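Long-range contact in uncharacterized protein (Bacteroides ovatus CL02T12C04, PDB 6PTM), which probably acts as an exo-acting glycoside hydrolase of family GH42 that takes part in breaking down carrageenan: residues Asn297-Lys301 and Ile349-Ser353. Numbering follows the deposited sequence.
Sequences NCIEK and IMQAS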
loop_
_atom_site.group_PDB
_atom_site.type_symbol
_atom_site.label_atom_id
_atom_site.label_comp_id
_atom_site.label_asym_id
_atom_site.label_seq_id
_atom_site.Cartn_x
_atom_site.Cartn_y
_atom_site.Cartn_z
ATOM N N ASN A 297 3.454 5.708 19.114
ATOM C CA ASN A 297 4.893 6.014 19.258
ATOM C C ASN A 297 5.159 6.390 20.717
ATOM O O ASN A 297 4.339 7.099 21.318
ATOM C CB ASN A 297 5.373 7.142 18.351
ATOM C CG ASN A 297 5.202 6.845 16.876
ATOM O OD1 ASN A 297 5.151 5.682 16.480
ATOM N ND2 ASN A 297 5.205 7.892 16.043
ATOM N N CYS A 298 6.277 5.918 21.250
ATOM C CA CYS A 298 6.549 5.908 22.701
ATOM C C CYS A 298 8.047 6.170 22.952
ATOM O O CYS A 298 8.549 5.717 23.977
ATOM C CB CYS A 298 6.061 4.583 23.276
ATOM S SG CYS A 298 6.942 3.130 22.646
ATOM N N ILE A 299 8.742 6.844 22.039
ATOM C CA ILE A 299 10.136 7.326 22.269
ATOM C C ILE A 299 10.070 8.831 22.567
ATOM O O ILE A 299 9.516 9.634 21.774
ATOM C CB ILE A 299 11.078 6.969 21.112
ATOM C CG1 ILE A 299 11.194 5.446 20.995
ATOM C CG2 ILE A 299 12.440 7.637 21.300
ATOM C CD1 ILE A 299 11.954 4.961 19.786
ATOM N N GLU A 300 10.546 9.231 23.735
ATOM C CA GLU A 300 10.331 10.632 24.146
ATOM C C GLU A 300 10.991 11.574 23.120
ATOM O O GLU A 300 12.053 11.221 22.616
ATOM C CB GLU A 300 10.891 10.849 25.534
ATOM C CG GLU A 300 10.455 12.186 26.090
ATOM C CD GLU A 300 10.625 12.240 27.586
ATOM O OE1 GLU A 300 9.996 13.137 28.179
ATOM O OE2 GLU A 300 11.381 11.364 28.138
ATOM N N LYS A 301 10.371 12.737 22.862
ATOM C CA LYS A 301 10.928 13.811 21.979
ATOM C C LYS A 301 10.816 13.417 20.503
ATOM O O LYS A 301 11.547 14.003 19.701
ATOM C CB LYS A 301 12.436 14.036 22.193
ATOM C CG LYS A 301 12.915 14.235 23.627
ATOM C CD LYS A 301 12.214 15.365 24.336
ATOM C CE LYS A 301 12.693 15.499 25.763
ATOM N NZ LYS A 301 11.996 16.613 26.446
ATOM N N ILE A 349 7.445 5.676 29.075
ATOM C CA ILE A 349 7.941 6.101 27.742
ATOM C C ILE A 349 9.414 5.702 27.684
ATOM O O ILE A 349 10.046 5.708 28.750
ATOM C CB ILE A 349 7.704 7.614 27.562
ATOM C CG1 ILE A 349 7.859 8.019 26.094
ATOM C CG2 ILE A 349 8.625 8.430 28.481
ATOM C CD1 ILE A 349 7.171 9.310 25.754
ATOM N N MET A 350 9.914 5.325 26.503
ATOM C CA MET A 350 11.279 4.863 26.311
ATOM C C MET A 350 12.151 6.050 25.863
ATOM O O MET A 350 11.629 7.071 25.318
ATOM C CB MET A 350 11.345 3.751 25.264
ATOM C CG MET A 350 10.682 2.458 25.702
ATOM S SD MET A 350 11.567 1.675 27.038
ATOM C CE MET A 350 10.561 2.247 28.398
ATOM N N GLN A 351 13.449 5.886 26.059
ATOM C CA GLN A 351 14.499 6.789 25.516
ATOM C C GLN A 351 15.164 6.075 24.338
ATOM O O GLN A 351 15.396 4.850 24.426
ATOM C CB GLN A 351 15.479 7.175 26.640
ATOM C CG GLN A 351 14.823 7.839 27.857
ATOM C CD GLN A 351 14.126 9.141 27.542
ATOM O OE1 GLN A 351 14.628 9.954 26.764
ATOM N NE2 GLN A 351 12.962 9.369 28.148
ATOM N N ALA A 352 15.496 6.809 23.283
ATOM C CA ALA A 352 16.220 6.264 22.119
ATOM C C ALA A 352 17.517 5.594 22.567
ATOM O O ALA A 352 17.832 4.562 22.032
ATOM C CB ALA A 352 16.486 7.358 21.113
ATOM N N SER A 353 18.226 6.141 23.556
ATOM C CA SER A 353 19.496 5.583 24.118
ATOM C C SER A 353 19.330 4.166 24.680
ATOM O O SER A 353 20.350 3.482 24.834
ATOM C CB SER A 353 20.036 6.450 25.217
ATOM O OG SER A 353 19.076 6.539 26.271
HETATM O O HOH W 1 14.695 9.508 23.388
#
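I299 and M350 form a single parallel beta bridge, their CA atoms 4.9 Å apart. M350 holds it with both backbone polar atoms: its N donates to C298 O and its O accepts from E300 N, each at 2.9 Å and nearly straight. M350 O also receives a CA-H...O contact from I299. The bridge ties the loop following strand 288-292 to the loop leading into helix 358-385. In a GH42 (beta/alpha)8 barrel, loops after the strands surround the active-site end; helix 358-385 receives the M350 side chain through F363 and M364. Side-chain packing flanks the bridge. I349 CG1, anti to its own N (chi1 -165°), packs against C298 O at 3.2 Å, and its CD1 reaches E300 CA and CB; apolar I299 CG2 rests on A352 CB at 4.1 Å. Among the polar side chains, E300 and Q351 run side by side, carboxylate and amide planes 56° apart. Q351 bends at chi2 (-61°) to bring NE2 to E300 OE2, which lies in the amide plane; the modelled 2.5 Å is doubtfully short. A leucine here has no amide N-H, and the E300 carboxylate, without that partner, would probably be freer to turn. One water accepts from A352 N and donates to E300 O and, weakly, Q351 OE1.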